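Local coordinates for protein putative hyaluronoglucosaminidase (Clostridium perfringens, PDB 6PWI) that probably hydrolyses glycosidic bonds of N-acetylhexosamines as a secreted family 84 glycoside hydrolase, this chain holding its catalytic barrel and flanking domains, at residues 217-221 and 222-226; 240-243 and 244-247; 279-282 and 283-286; 447-451 and 452-456. All coordinates share one frame; numbering follows the deposited sequence.

Contact 1: residues 217-221 and 222-226; sequences DDQYH and SLKWR
Q219 and K224 join the two halves of this tight loop: the backbone N of K224 gives a hydrogen bond to Q219 O at 2.9 Å, approaching nearly along the C=O axis. Just beyond it, W225 CA lies 3.4 Å from Y220 O with its hydrogen aimed almost straight at the oxygen, a CA-H...O contact. Q219 and L223 run side by side, with OE1 of Q219 3.7 Å from CD1 of L223. The K224 chain slants past Q219 and Y220, and its bend at chi4 leaves NZ 6.0 Å from the centroid of the Y220 ring, at most a weak cation-pi attraction. S222 CB sits over one face of the H221 imidazole, offset toward its rim and 4.0 Å from its centroid, a CH-pi contact.

D218 O helps to set the imidazole, which also meets the H256 ring at about 90°. H221 ND1 donates to D218 O at 2.7 Å, in the ring plane and on a carbonyl lone pair, a geometry that favours this rotation of the ring. D218 OD1 takes the backbone N of Y220 at 2.8 Å from above the carboxylate plane, while OD2 of the same group is held by Y229 OH. An Asx turn and a type I turn from D218 to H221 thus start together. This is a loop at the C-terminal end of a strand in a (beta/alpha)8 barrel, and S222 reaches to about 5 Å, side chain to side chain, from D299, the predicted proton donor.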
# COMPACT_ATOMS: atom_id res chain seq x y z
N ASP A 217 9.93 -16.82 6.82
CA ASP A 217 11.18 -17.56 6.79
C ASP A 217 12.07 -17.17 7.96
O ASP A 217 13.14 -17.75 8.15
CB ASP A 217 11.90 -17.36 5.45
CG ASP A 217 12.64 -16.03 5.31
OD1 ASP A 217 11.98 -14.96 5.45
OD2 ASP A 217 13.86 -16.07 5.06
N ASP A 218 11.65 -16.17 8.75
CA ASP A 218 12.47 -15.69 9.85
C ASP A 218 12.28 -16.62 11.05
O ASP A 218 11.26 -16.57 11.73
CB ASP A 218 12.17 -14.23 10.19
CG ASP A 218 13.08 -13.64 11.26
OD1 ASP A 218 13.79 -14.41 11.93
OD2 ASP A 218 13.07 -12.40 11.40
N GLN A 219 13.30 -17.44 11.31
CA GLN A 219 13.26 -18.43 12.37
C GLN A 219 13.12 -17.76 13.74
O GLN A 219 12.73 -18.40 14.70
CB GLN A 219 14.49 -19.34 12.30
CG GLN A 219 14.51 -20.28 11.10
CD GLN A 219 13.21 -21.02 10.82
OE1 GLN A 219 12.60 -21.63 11.71
NE2 GLN A 219 12.79 -20.99 9.57
N TYR A 220 13.43 -16.46 13.84
CA TYR A 220 13.59 -15.87 15.16
C TYR A 220 12.33 -15.17 15.64
O TYR A 220 12.28 -14.75 16.79
CB TYR A 220 14.84 -14.97 15.21
CG TYR A 220 16.11 -15.76 15.03
CD1 TYR A 220 16.69 -16.44 16.10
CD2 TYR A 220 16.71 -15.86 13.78
CE1 TYR A 220 17.84 -17.18 15.93
CE2 TYR A 220 17.86 -16.61 13.60
CZ TYR A 220 18.43 -17.27 14.67
OH TYR A 220 19.57 -17.99 14.48
N HIS A 221 11.32 -15.05 14.77
CA HIS A 221 10.05 -14.46 15.17
C HIS A 221 9.04 -15.59 15.41
O HIS A 221 7.89 -15.35 15.75
CB HIS A 221 9.60 -13.41 14.15
CG HIS A 221 8.76 -13.94 13.04
ND1 HIS A 221 9.20 -14.93 12.20
CD2 HIS A 221 7.51 -13.62 12.64
CE1 HIS A 221 8.26 -15.22 11.33
NE2 HIS A 221 7.21 -14.43 11.57
N SER A 222 9.52 -16.83 15.27
CA SER A 222 8.66 -17.99 15.22
C SER A 222 9.53 -19.24 15.26
O SER A 222 10.48 -19.35 14.48
CB SER A 222 7.85 -17.96 13.95
OG SER A 222 7.08 -19.14 13.79
N LEU A 223 9.21 -20.19 16.15
CA LEU A 223 9.95 -21.44 16.29
C LEU A 223 11.19 -21.25 17.17
O LEU A 223 11.32 -21.90 18.20
CB LEU A 223 10.31 -22.06 14.93
CG LEU A 223 9.58 -23.35 14.56
CD1 LEU A 223 10.04 -23.87 13.20
CD2 LEU A 223 9.76 -24.43 15.62
N LYS A 224 12.08 -20.34 16.76
CA LYS A 224 13.23 -19.99 17.56
C LYS A 224 12.99 -18.63 18.22
O LYS A 224 13.92 -17.86 18.41
CB LYS A 224 14.52 -19.95 16.72
CG LYS A 224 15.00 -21.29 16.16
CD LYS A 224 16.49 -21.27 15.86
CE LYS A 224 16.99 -22.49 15.10
NZ LYS A 224 16.74 -22.37 13.64
N TRP A 225 11.73 -18.36 18.58
CA TRP A 225 11.38 -17.06 19.13
C TRP A 225 12.07 -16.81 20.47
O TRP A 225 12.25 -15.66 20.86
CB TRP A 225 9.86 -16.86 19.22
CG TRP A 225 9.14 -17.78 20.16
CD1 TRP A 225 8.46 -18.91 19.81
CD2 TRP A 225 8.99 -17.64 21.58
NE1 TRP A 225 7.90 -19.49 20.92
CE2 TRP A 225 8.21 -18.74 22.02
CE3 TRP A 225 9.43 -16.72 22.53
CZ2 TRP A 225 7.87 -18.93 23.36
CZ3 TRP A 225 9.10 -16.90 23.86
CH2 TRP A 225 8.33 -17.99 24.27
N ARG A 226 12.46 -17.90 21.16
CA ARG A 226 13.08 -17.80 22.47
C ARG A 226 14.49 -17.22 22.34
O ARG A 226 14.90 -16.42 23.17
CB ARG A 226 13.11 -19.16 23.16
CG ARG A 226 11.80 -19.51 23.85
CD ARG A 226 11.76 -21.00 24.13
NE ARG A 226 10.49 -21.34 24.75
CZ ARG A 226 9.53 -22.06 24.17
NH1 ARG A 226 9.71 -22.54 22.95
NH2 ARG A 226 8.40 -22.31 24.82

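Contact 2: residues 240-243 and 244-247; sequences MVDV and GIAT
T247, one helical turn on from V243, folds its hydroxyl back onto the preceding turn and donates to V243 O at 2.9 Å, tilted 32° from the carbonyl plane. Its chi1 of 62° sets OG1 between the backbone N and the carbonyl carbon, the rotamer that lets it curl onto the helix. V243 O also receives the backbone N of T247, at 3.0 Å, and so is gripped by two donors from one residue. The methyl groups meet as well: T247 CG2 lies 4.0 Å from V243 CG1, the two side chains crossing at a slant. T247 OG1 in turn bonds to N249 N, tying the helix end to the chain that leaves it.

I245 lies between two neighbours of the turn before. Its CD1 reaches back to V241 CG1 at 4.0 Å, a plain apolar contact, while D242 runs alongside it, pointing the same way. The carboxylate of D242 has its main partner in K238, by a salt bridge. Beneath these side chains the regular i to i+4 bonds continue, as from G244 N to M240 O at 3.0 Å and from A246 N to D242 O at 2.9 Å.

M240 and V241 pack on F251 of strand 250-255, and M240 and V243 meet K197 of helix 193-204. These are the last two turns of helix 231-247, the crossover helix of a beta-alpha-beta unit in the (beta/alpha)8 barrel.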
# COMPACT_ATOMS: atom_id res chain seq x y z
N MET A 240 16.41 -0.98 9.30
CA MET A 240 15.04 -0.88 8.80
C MET A 240 14.19 -0.06 9.77
O MET A 240 13.37 0.74 9.33
CB MET A 240 14.42 -2.25 8.56
CG MET A 240 15.02 -2.94 7.36
SD MET A 240 14.22 -4.51 6.97
CE MET A 240 15.07 -5.64 8.08
N VAL A 241 14.41 -0.27 11.07
CA VAL A 241 13.67 0.44 12.10
C VAL A 241 13.96 1.94 12.01
O VAL A 241 13.07 2.77 12.19
CB VAL A 241 13.98 -0.14 13.50
CG1 VAL A 241 13.46 0.75 14.62
CG2 VAL A 241 13.44 -1.56 13.65
N ASP A 242 15.21 2.28 11.69
CA ASP A 242 15.60 3.68 11.56
C ASP A 242 14.88 4.32 10.38
O ASP A 242 14.44 5.46 10.48
CB ASP A 242 17.12 3.83 11.46
CG ASP A 242 17.90 3.61 12.76
OD1 ASP A 242 17.26 3.54 13.85
OD2 ASP A 242 19.15 3.51 12.67
N VAL A 243 14.75 3.58 9.26
CA VAL A 243 14.01 4.09 8.12
C VAL A 243 12.55 4.32 8.53
O VAL A 243 11.96 5.34 8.19
CB VAL A 243 14.12 3.20 6.86
CG1 VAL A 243 13.17 3.67 5.77
CG2 VAL A 243 15.54 3.16 6.31
N GLY A 244 12.01 3.36 9.31
CA GLY A 244 10.69 3.49 9.90
C GLY A 244 10.53 4.76 10.73
O GLY A 244 9.49 5.42 10.65
N ILE A 245 11.56 5.10 11.52
CA ILE A 245 11.50 6.28 12.37
C ILE A 245 11.53 7.54 11.51
O ILE A 245 10.81 8.49 11.79
CB ILE A 245 12.60 6.26 13.46
CG1 ILE A 245 12.30 5.21 14.54
CG2 ILE A 245 12.80 7.65 14.06
CD1 ILE A 245 13.52 4.72 15.27
N ALA A 246 12.35 7.54 10.46
CA ALA A 246 12.54 8.71 9.62
C ALA A 246 11.29 9.00 8.78
O ALA A 246 10.99 10.15 8.49
CB ALA A 246 13.75 8.53 8.74
N THR A 247 10.56 7.94 8.39
CA THR A 247 9.45 8.04 7.46
C THR A 247 8.12 8.01 8.21
O THR A 247 7.09 8.40 7.67
CB THR A 247 9.45 6.89 6.45
OG1 THR A 247 9.31 5.67 7.19
CG2 THR A 247 10.69 6.86 5.57

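Contact 3: residues 279-282 and 283-286; sequences IAKF and EQLY
From I279 to Y286 the backbone is regular alpha helix, and E283 N donates to I279 O at 2.9 Å. The next bonds follow in step, Q284 N to A280 O at 2.9 Å, L285 N to K281 O at 3.2 Å and Y286 N to F282 O at 2.8 Å; of these four only the Q284 bond keeps its donor in the carbonyl plane.

K281 makes the main side-chain contacts of the pair. Its CG lies anti to the backbone N (chi1 -175°), and the bend at chi2 (48°) brings CD against two residues of the next turn: Q284 OE1 at 3.6 Å and L285 CD2 at 3.9 Å. K281 passes both at a slant with its methylene part, while the later bends turn its ammonium to the backbone oxygens of Y220, W225 and E227. Q284 OE1 accepts from Y229 N. On another side of the helix, I279 CG2 and E283 CG pass at 4.3 Å. The carboxylate of E283 leads away to a salt bridge with K321 and a hydrogen bond from W317 NE1.

F282 and L285 pack on W253 of strand 250-255, and F282 also stacks with F293 of strand 293-296. L285 touches I237 of helix 231-247, whereas I279 meets W317 and F282 meets L314 of helix 304-321, so this last part of helix 268-286 lies between two helices of the barrel's outer layer.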
# COMPACT_ATOMS: atom_id res chain seq x y z
N ILE A 279 9.54 -11.61 26.89
CA ILE A 279 9.81 -10.23 27.28
C ILE A 279 11.27 -9.89 26.94
O ILE A 279 11.55 -8.78 26.51
CB ILE A 279 9.43 -9.99 28.75
CG1 ILE A 279 7.92 -9.81 28.91
CG2 ILE A 279 10.20 -8.81 29.35
CD1 ILE A 279 7.42 -9.91 30.33
N ALA A 280 12.17 -10.86 27.11
CA ALA A 280 13.57 -10.63 26.76
C ALA A 280 13.66 -10.32 25.27
O ALA A 280 14.30 -9.34 24.87
CB ALA A 280 14.42 -11.82 27.15
N LYS A 281 12.99 -11.15 24.46
CA LYS A 281 13.00 -10.99 23.02
C LYS A 281 12.44 -9.62 22.64
O LYS A 281 13.00 -8.96 21.76
CB LYS A 281 12.24 -12.11 22.32
CG LYS A 281 12.32 -12.08 20.80
CD LYS A 281 13.73 -11.91 20.27
CE LYS A 281 13.99 -12.75 19.04
NZ LYS A 281 13.57 -14.16 19.24
N PHE A 282 11.36 -9.20 23.31
CA PHE A 282 10.75 -7.91 23.02
C PHE A 282 11.73 -6.80 23.37
O PHE A 282 11.84 -5.82 22.64
CB PHE A 282 9.40 -7.75 23.74
CG PHE A 282 8.20 -8.35 23.04
CD1 PHE A 282 8.33 -9.14 21.91
CD2 PHE A 282 6.92 -8.14 23.54
CE1 PHE A 282 7.22 -9.69 21.29
CE2 PHE A 282 5.81 -8.68 22.92
CZ PHE A 282 5.96 -9.46 21.80
N GLU A 283 12.46 -6.99 24.48
CA GLU A 283 13.46 -6.03 24.94
C GLU A 283 14.56 -5.89 23.89
O GLU A 283 15.04 -4.78 23.66
CB GLU A 283 14.05 -6.44 26.29
CG GLU A 283 13.10 -6.31 27.47
CD GLU A 283 12.75 -4.89 27.88
OE1 GLU A 283 13.23 -3.94 27.22
OE2 GLU A 283 11.99 -4.74 28.86
N GLN A 284 14.95 -7.01 23.26
CA GLN A 284 15.99 -6.99 22.24
C GLN A 284 15.56 -6.12 21.07
O GLN A 284 16.33 -5.27 20.61
CB GLN A 284 16.39 -8.40 21.80
CG GLN A 284 17.65 -8.42 20.94
CD GLN A 284 17.90 -9.70 20.16
OE1 GLN A 284 16.99 -10.46 19.84
NE2 GLN A 284 19.16 -9.93 19.82
N LEU A 285 14.32 -6.31 20.59
CA LEU A 285 13.81 -5.49 19.50
C LEU A 285 13.66 -4.04 19.98
O LEU A 285 13.98 -3.13 19.22
CB LEU A 285 12.48 -6.05 18.98
CG LEU A 285 12.55 -7.16 17.93
CD1 LEU A 285 13.52 -6.83 16.81
CD2 LEU A 285 12.90 -8.50 18.56
N TYR A 286 13.19 -3.86 21.23
CA TYR A 286 12.99 -2.53 21.81
C TYR A 286 14.30 -1.75 21.79
O TYR A 286 14.29 -0.53 21.60
CB TYR A 286 12.47 -2.62 23.25
CG TYR A 286 12.09 -1.29 23.85
CD1 TYR A 286 10.79 -0.81 23.77
CD2 TYR A 286 13.03 -0.50 24.51
CE1 TYR A 286 10.44 0.42 24.31
CE2 TYR A 286 12.69 0.74 25.05
CZ TYR A 286 11.39 1.20 24.95
OH TYR A 286 11.04 2.41 25.48

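Contact 4: residues 447-451 and 452-456; sequences ADFDM and DKSWK
D450 is the N-cap of helix 451-462, and together with M451 and D452 it supplies most of the surface buried in this helix start. Its CG stands anti to the backbone N (chi1 -165°), which places OD1 at the first turn of the helix, where it accepts the backbone N of K453 at 3.0 Å. The donor comes to the anti side of the carboxylate, 32° out of its plane. The same OD1 lies 3.3 Å from K453 CB, where the two side chains cross at about a right angle. The backbone O of D450 takes S454 N at 2.8 Å, almost in line with the carbonyl bond, so D450 caps the helix and also begins its regular bonding.

M451 follows on as the first helical residue, and its O accepts W455 N at 3.2 Å. Its chain runs beside that of D452, bending only at chi3 so that CE comes 3.8 Å from OD1 of D452. That oxygen is salt-bridged to K407, which M451 also touches. Behind the cap, CE1 of F449 reaches S454 OG at 3.7 Å; S454 OG bonds to D441 of helix 433-444, and F449 meets Y442 there edge-to-face, joining the helix start to helix 433-444. One water completes the cap: it donates to D450 OD1 at 3.0 Å and accepts from D452 N at 3.1 Å.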
# COMPACT_ATOMS: atom_id res chain seq x y z
N ALA A 447 -14.47 8.15 2.46
CA ALA A 447 -15.61 8.57 1.66
C ALA A 447 -15.17 9.12 0.30
O ALA A 447 -15.84 8.90 -0.70
CB ALA A 447 -16.47 9.55 2.41
N ASP A 448 -14.02 9.82 0.28
CA ASP A 448 -13.56 10.47 -0.93
C ASP A 448 -12.65 9.55 -1.74
O ASP A 448 -11.93 10.02 -2.62
CB ASP A 448 -12.84 11.79 -0.63
CG ASP A 448 -13.67 12.79 0.15
OD1 ASP A 448 -14.92 12.71 0.08
OD2 ASP A 448 -13.06 13.65 0.83
N PHE A 449 -12.69 8.24 -1.46
CA PHE A 449 -11.86 7.34 -2.25
C PHE A 449 -12.48 7.13 -3.63
O PHE A 449 -13.56 6.54 -3.76
CB PHE A 449 -11.61 6.00 -1.55
CG PHE A 449 -10.69 5.09 -2.32
CD1 PHE A 449 -9.36 5.43 -2.54
CD2 PHE A 449 -11.16 3.90 -2.85
CE1 PHE A 449 -8.52 4.59 -3.25
CE2 PHE A 449 -10.32 3.05 -3.57
CZ PHE A 449 -9.00 3.40 -3.76
N ASP A 450 -11.76 7.63 -4.64
CA ASP A 450 -12.11 7.46 -6.04
C ASP A 450 -11.18 6.42 -6.67
O ASP A 450 -10.13 6.75 -7.21
CB ASP A 450 -12.11 8.79 -6.79
CG ASP A 450 -12.82 8.70 -8.12
OD1 ASP A 450 -12.41 7.88 -8.96
OD2 ASP A 450 -13.79 9.45 -8.31
N MET A 451 -11.61 5.17 -6.56
CA MET A 451 -10.98 3.97 -7.09
C MET A 451 -10.30 4.24 -8.43
O MET A 451 -9.11 3.97 -8.58
CB MET A 451 -12.10 2.93 -7.24
CG MET A 451 -11.66 1.56 -7.61
SD MET A 451 -13.13 0.49 -7.67
CE MET A 451 -14.24 1.43 -8.72
N ASP A 452 -11.05 4.79 -9.41
CA ASP A 452 -10.57 4.91 -10.78
C ASP A 452 -9.52 6.01 -10.90
O ASP A 452 -8.52 5.84 -11.59
CB ASP A 452 -11.72 5.08 -11.79
CG ASP A 452 -12.59 3.84 -11.95
OD1 ASP A 452 -12.13 2.74 -11.59
OD2 ASP A 452 -13.73 3.98 -12.42
N LYS A 453 -9.77 7.14 -10.22
CA LYS A 453 -8.94 8.33 -10.36
C LYS A 453 -7.64 8.13 -9.58
O LYS A 453 -6.56 8.44 -10.06
CB LYS A 453 -9.73 9.56 -9.91
CG LYS A 453 -8.99 10.88 -10.03
CD LYS A 453 -9.89 12.09 -9.81
CE LYS A 453 -9.15 13.32 -9.33
NZ LYS A 453 -7.87 13.48 -10.06
N SER A 454 -7.78 7.61 -8.36
CA SER A 454 -6.67 7.35 -7.46
C SER A 454 -5.68 6.40 -8.13
O SER A 454 -4.47 6.64 -8.13
CB SER A 454 -7.19 6.79 -6.17
OG SER A 454 -6.11 6.48 -5.30
N TRP A 455 -6.20 5.32 -8.72
CA TRP A 455 -5.40 4.35 -9.43
C TRP A 455 -4.59 5.05 -10.53
O TRP A 455 -3.37 4.89 -10.62
CB TRP A 455 -6.30 3.26 -9.98
CG TRP A 455 -5.60 2.16 -10.72
CD1 TRP A 455 -4.54 1.41 -10.30
CD2 TRP A 455 -5.94 1.67 -12.03
NE1 TRP A 455 -4.19 0.49 -11.25
CE2 TRP A 455 -5.03 0.63 -12.32
CE3 TRP A 455 -6.92 2.01 -12.97
CZ2 TRP A 455 -5.08 -0.08 -13.53
CZ3 TRP A 455 -6.97 1.31 -14.16
CH2 TRP A 455 -6.06 0.28 -14.43
N LYS A 456 -5.27 5.87 -11.34
CA LYS A 456 -4.62 6.54 -12.46
C LYS A 456 -3.57 7.53 -11.95
O LYS A 456 -2.48 7.64 -12.52
CB LYS A 456 -5.68 7.21 -13.34
CG LYS A 456 -5.17 7.74 -14.67
CD LYS A 456 -6.10 8.72 -15.34
CE LYS A 456 -5.52 9.27 -16.63
NZ LYS A 456 -6.30 10.42 -17.14
O HOH W 1 -14.10 5.43 -9.43

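All four contacts belong to the glycosidase part of the chain and come one after another along it. Contacts 1 to 3 follow the closed parallel barrel: a loop after strand 210-213, then the ends of helices 231-247 and 268-286, which lead into strands 250-255 and 293-296. Contacts 1 and 3, with centres 13 Å apart, meet directly through K281, linking this outer helix to the loop whose S222 comes near the predicted proton donor. Contact 2 lies 18 Å from contact 3, centre to centre, without touching it. Contact 4, on the other side of the chain's centre, opens helix 451-462 after the last barrel strand.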